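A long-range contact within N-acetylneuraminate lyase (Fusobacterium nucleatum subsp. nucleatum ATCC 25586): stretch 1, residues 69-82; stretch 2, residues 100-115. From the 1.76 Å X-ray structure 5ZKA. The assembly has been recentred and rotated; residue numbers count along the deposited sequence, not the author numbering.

Stretch 1 69-82: STEEKKRVFEIAID
Stretch 2 100-115: NEAVELGKYVTKLGYK

Two helices, 70-82 and 100-112, run in nearly the same direction, their axes 10.3 Å apart at closest approach and crossing at -20°. Both have regular helical backbones. CA atoms face each other in the register Thr70-Glu101 (7.6 Å), Lys74-Leu105 (7.1 Å), Phe77-Val109 (6.8 Å) and Glu78-Leu112 (7.1 Å); 779 Å² is buried in all.

Polar bonds begin at the N-terminal end and continue along the contact. Ser69 (chi1 p) caps the first helix, its OG accepting from Glu72 N at 3.1 Å. Glu101, extended (t, t), brings OE2 to two donors, Thr70 OG1 and Lys73 NZ, each at 2.8 Å; the carboxylate thus satisfies a hydroxyl and the ammonium of the buried Lys73, and its OE1 is bonded elsewhere in the structure. Lys74 (m, t, t, t), its CA-to-CB bond pointing sideways, extends to a salt bridge, NZ to Glu104 OE2 at 2.7 Å, while Glu71 OE2 accepts a weak bond from the same NZ at 3.2 Å. Lys74 CG lies 4.2 Å from the centroid of the Tyr108 ring, over its face. Tyr108 (chi1 t) spends its own proton on Glu78, OH to OE2 at 2.6 Å; OE1 of that carboxylate lies 2.4 Å from Arg75 NH1 in a very short salt bridge.

The rest of the contact is largely apolar. Leu105 (m, t) is a knob among Thr70, Lys73, Lys74 and Phe77. Phe77 (m) receives Val109 CG1 over one face, 3.6 Å from the centroid, and turns its edge toward the face of Tyr114, with planes at 80°.

After Leu112, Gly113 closes the helix in a Schellman motif; its phi of 119° suits glycine, since a CB would jam against the preceding carbonyl. Tyr114 (-66/136, chi1 m) points its CA-to-CB bond toward the first helix, its OH donating to Phe77 O at 2.8 Å, so the buried hydroxyl finds an acceptor, while Ile81 CD1 packs 4.2 Å from the Tyr114 ring centroid.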

# COMPACT_ATOMS: atom_id res chain seq x y z
N SER A 69 26.00 -5.00 21.61
CA SER A 69 26.10 -6.17 22.47
C SER A 69 24.91 -6.28 23.42
O SER A 69 24.18 -5.31 23.67
CB SER A 69 27.40 -6.13 23.28
OG SER A 69 27.29 -5.14 24.29
N THR A 70 24.74 -7.48 23.98
CA THR A 70 23.67 -7.71 24.95
C THR A 70 23.76 -6.74 26.12
O THR A 70 22.76 -6.16 26.55
CB THR A 70 23.71 -9.16 25.45
OG1 THR A 70 23.64 -10.05 24.33
CG2 THR A 70 22.55 -9.43 26.38
N GLU A 71 24.97 -6.53 26.65
CA GLU A 71 25.12 -5.61 27.78
C GLU A 71 24.80 -4.18 27.35
O GLU A 71 24.21 -3.42 28.12
CB GLU A 71 26.53 -5.69 28.36
CG GLU A 71 26.80 -6.96 29.16
CD GLU A 71 25.71 -7.25 30.19
OE1 GLU A 71 25.76 -6.66 31.29
OE2 GLU A 71 24.82 -8.09 29.91
N GLU A 72 25.18 -3.82 26.13
CA GLU A 72 24.86 -2.49 25.64
C GLU A 72 23.36 -2.32 25.46
O GLU A 72 22.81 -1.25 25.78
CB GLU A 72 25.63 -2.23 24.34
CG GLU A 72 27.10 -1.89 24.62
CD GLU A 72 28.00 -1.92 23.39
OE1 GLU A 72 27.66 -2.60 22.40
OE2 GLU A 72 29.05 -1.24 23.43
N LYS A 73 22.66 -3.36 24.99
CA LYS A 73 21.21 -3.30 24.92
C LYS A 73 20.61 -3.06 26.30
O LYS A 73 19.69 -2.23 26.46
CB LYS A 73 20.63 -4.59 24.33
CG LYS A 73 20.94 -4.80 22.85
CD LYS A 73 20.67 -6.27 22.48
CE LYS A 73 21.12 -6.59 21.06
NZ LYS A 73 20.68 -7.98 20.66
N LYS A 74 21.11 -3.77 27.31
CA LYS A 74 20.58 -3.60 28.67
C LYS A 74 20.76 -2.17 29.16
O LYS A 74 19.85 -1.61 29.80
CB LYS A 74 21.26 -4.60 29.61
CG LYS A 74 20.93 -6.06 29.34
CD LYS A 74 21.71 -6.99 30.29
CE LYS A 74 21.27 -8.44 30.18
NZ LYS A 74 22.08 -9.31 31.09
N ARG A 75 21.91 -1.57 28.89
CA ARG A 75 22.16 -0.21 29.38
C ARG A 75 21.22 0.80 28.71
O ARG A 75 20.75 1.74 29.36
CB ARG A 75 23.62 0.17 29.15
CG ARG A 75 23.99 1.53 29.74
CD ARG A 75 24.13 1.47 31.27
NE ARG A 75 24.20 2.80 31.88
CZ ARG A 75 23.36 3.24 32.82
NH1 ARG A 75 22.39 2.46 33.27
NH2 ARG A 75 23.49 4.47 33.32
N VAL A 76 20.94 0.61 27.42
CA VAL A 76 19.96 1.47 26.74
C VAL A 76 18.60 1.35 27.42
O VAL A 76 17.94 2.36 27.69
CB VAL A 76 19.87 1.10 25.25
CG1 VAL A 76 18.65 1.77 24.60
CG2 VAL A 76 21.15 1.51 24.53
N PHE A 77 18.17 0.12 27.72
CA PHE A 77 16.88 -0.07 28.37
C PHE A 77 16.85 0.58 29.75
O PHE A 77 15.82 1.15 30.15
CB PHE A 77 16.56 -1.56 28.52
CG PHE A 77 16.19 -2.25 27.23
CD1 PHE A 77 15.14 -1.79 26.44
CD2 PHE A 77 16.86 -3.39 26.83
CE1 PHE A 77 14.80 -2.43 25.26
CE2 PHE A 77 16.51 -4.05 25.64
CZ PHE A 77 15.48 -3.57 24.86
N GLU A 78 17.95 0.49 30.50
CA GLU A 78 18.00 1.12 31.83
C GLU A 78 17.82 2.63 31.74
O GLU A 78 17.04 3.22 32.50
CB GLU A 78 19.34 0.84 32.52
CG GLU A 78 19.74 -0.57 32.69
CD GLU A 78 21.14 -0.68 33.25
OE1 GLU A 78 21.58 0.28 33.95
OE2 GLU A 78 21.82 -1.70 32.99
N ILE A 79 18.60 3.27 30.88
CA ILE A 79 18.55 4.72 30.77
C ILE A 79 17.18 5.17 30.30
O ILE A 79 16.59 6.11 30.85
CB ILE A 79 19.67 5.22 29.83
CG1 ILE A 79 21.04 4.91 30.46
CG2 ILE A 79 19.53 6.72 29.53
CD1 ILE A 79 22.17 4.85 29.45
N ALA A 80 16.63 4.49 29.29
CA ALA A 80 15.38 4.94 28.69
C ALA A 80 14.26 5.01 29.72
O ALA A 80 13.56 6.02 29.83
CB ALA A 80 14.98 4.03 27.52
N ILE A 81 14.08 3.94 30.52
CA ILE A 81 12.99 3.97 31.49
C ILE A 81 13.32 4.87 32.68
O ILE A 81 12.41 5.43 33.31
CB ILE A 81 12.62 2.54 31.92
CG1 ILE A 81 11.27 2.53 32.64
CG2 ILE A 81 13.71 1.91 32.78
CD1 ILE A 81 10.66 1.16 32.78
N ASP A 82 14.60 5.03 33.01
CA ASP A 82 14.95 5.97 34.07
C ASP A 82 14.64 7.40 33.65
O ASP A 82 14.15 8.19 34.45
CB ASP A 82 16.42 5.83 34.44
CG ASP A 82 16.84 6.80 35.52
OD1 ASP A 82 16.43 6.59 36.68
OD2 ASP A 82 17.58 7.76 35.21
N ASN A 100 17.67 -17.58 23.60
CA ASN A 100 18.14 -17.43 24.98
C ASN A 100 18.43 -15.96 25.32
O ASN A 100 18.18 -15.51 26.45
CB ASN A 100 19.40 -18.27 25.20
CG ASN A 100 19.09 -19.76 25.37
OD1 ASN A 100 17.98 -20.22 25.10
ND2 ASN A 100 20.08 -20.52 25.81
N GLU A 101 18.97 -15.20 24.36
CA GLU A 101 19.18 -13.77 24.59
C GLU A 101 17.85 -13.04 24.70
O GLU A 101 17.68 -12.15 25.54
CB GLU A 101 20.02 -13.16 23.46
CG GLU A 101 20.34 -11.67 23.69
CD GLU A 101 20.89 -10.97 22.45
OE1 GLU A 101 20.71 -11.49 21.33
OE2 GLU A 101 21.50 -9.88 22.61
N ALA A 102 16.89 -13.40 23.84
CA ALA A 102 15.59 -12.74 23.83
C ALA A 102 14.88 -12.91 25.17
O ALA A 102 14.27 -11.97 25.70
CB ALA A 102 14.73 -13.28 22.68
N VAL A 103 14.95 -14.11 25.75
CA VAL A 103 14.33 -14.35 27.05
C VAL A 103 15.07 -13.60 28.14
O VAL A 103 14.46 -12.99 29.03
CB VAL A 103 14.26 -15.86 27.33
CG1 VAL A 103 13.95 -16.11 28.81
CG2 VAL A 103 13.24 -16.55 26.41
N GLU A 104 16.41 -13.63 28.11
CA GLU A 104 17.21 -12.91 29.09
C GLU A 104 16.88 -11.42 29.08
O GLU A 104 16.66 -10.80 30.13
CB GLU A 104 18.69 -13.13 28.80
CG GLU A 104 19.62 -12.36 29.73
CD GLU A 104 21.08 -12.55 29.37
OE1 GLU A 104 21.42 -13.61 28.79
OE2 GLU A 104 21.90 -11.65 29.67
N LEU A 105 16.86 -10.82 27.89
CA LEU A 105 16.53 -9.40 27.78
C LEU A 105 15.09 -9.13 28.19
O LEU A 105 14.78 -8.10 28.81
CB LEU A 105 16.78 -8.91 26.35
CG LEU A 105 18.22 -8.78 25.86
CD1 LEU A 105 18.19 -8.59 24.34
CD2 LEU A 105 18.90 -7.60 26.52
N GLY A 106 14.17 -10.04 27.82
CA GLY A 106 12.78 -9.85 28.19
C GLY A 106 12.56 -9.89 29.69
O GLY A 106 11.79 -9.09 30.24
N LYS A 107 13.22 -10.81 30.38
CA LYS A 107 13.13 -10.83 31.83
C LYS A 107 13.73 -9.56 32.43
O LYS A 107 13.19 -8.99 33.39
CB LYS A 107 13.82 -12.07 32.40
CG LYS A 107 13.15 -13.39 32.03
CD LYS A 107 13.78 -14.55 32.80
CE LYS A 107 13.13 -15.88 32.43
NZ LYS A 107 13.98 -17.06 32.78
N TYR A 108 14.86 -9.11 31.87
CA TYR A 108 15.55 -7.96 32.44
C TYR A 108 14.72 -6.69 32.31
O TYR A 108 14.60 -5.92 33.27
CB TYR A 108 16.91 -7.80 31.75
CG TYR A 108 17.71 -6.63 32.25
CD1 TYR A 108 18.48 -6.74 33.41
CD2 TYR A 108 17.72 -5.42 31.57
CE1 TYR A 108 19.22 -5.67 33.87
CE2 TYR A 108 18.46 -4.35 32.02
CZ TYR A 108 19.20 -4.48 33.17
OH TYR A 108 19.94 -3.42 33.62
N VAL A 109 14.13 -6.45 31.13
CA VAL A 109 13.35 -5.22 30.99
C VAL A 109 12.02 -5.33 31.74
O VAL A 109 11.49 -4.32 32.22
CB VAL A 109 13.14 -4.86 29.51
CG1 VAL A 109 14.49 -4.76 28.83
CG2 VAL A 109 12.25 -5.88 28.80
N THR A 110 11.48 -6.54 31.87
CA THR A 110 10.28 -6.70 32.69
C THR A 110 10.56 -6.31 34.13
O THR A 110 9.76 -5.61 34.76
CB THR A 110 9.76 -8.13 32.57
OG1 THR A 110 9.42 -8.39 31.20
CG2 THR A 110 8.54 -8.34 33.43
N LYS A 111 11.73 -6.71 34.66
CA LYS A 111 12.12 -6.34 36.01
C LYS A 111 12.33 -4.83 36.14
O LYS A 111 12.06 -4.25 37.20
CB LYS A 111 13.39 -7.10 36.42
CG LYS A 111 13.89 -6.81 37.83
CD LYS A 111 15.14 -7.62 38.16
CE LYS A 111 15.62 -7.38 39.59
NZ LYS A 111 16.39 -6.11 39.74
N LEU A 112 12.83 -4.18 35.08
CA LEU A 112 13.01 -2.73 35.09
C LEU A 112 11.68 -1.99 35.13
O LEU A 112 11.63 -0.85 35.58
CB LEU A 112 13.80 -2.27 33.86
CG LEU A 112 15.31 -2.53 33.78
CD1 LEU A 112 15.86 -2.02 32.46
CD2 LEU A 112 16.09 -1.92 34.94
N GLY A 113 10.60 -2.62 34.67
CA GLY A 113 9.30 -1.98 34.73
C GLY A 113 8.64 -1.75 33.38
O GLY A 113 7.57 -1.13 33.31
N TYR A 114 9.25 -2.23 32.31
CA TYR A 114 8.59 -2.19 31.01
C TYR A 114 7.37 -3.10 31.03
O TYR A 114 7.42 -4.22 31.54
CB TYR A 114 9.53 -2.62 29.89
CG TYR A 114 10.61 -1.62 29.51
CD1 TYR A 114 11.78 -1.50 30.26
CD2 TYR A 114 10.47 -0.81 28.38
CE1 TYR A 114 12.77 -0.60 29.92
CE2 TYR A 114 11.46 0.09 28.02
CZ TYR A 114 12.61 0.19 28.79
OH TYR A 114 13.60 1.08 28.44
N LYS A 115 6.26 -2.61 30.48
CA LYS A 115 4.98 -3.29 30.56
C LYS A 115 4.56 -3.87 29.23
O LYS A 115 3.43 -4.34 29.09
CB LYS A 115 3.90 -2.34 31.10
CG LYS A 115 4.00 -2.10 32.61
CD LYS A 115 4.01 -3.42 33.35
CE LYS A 115 4.14 -3.23 34.86
NZ LYS A 115 2.94 -2.58 35.46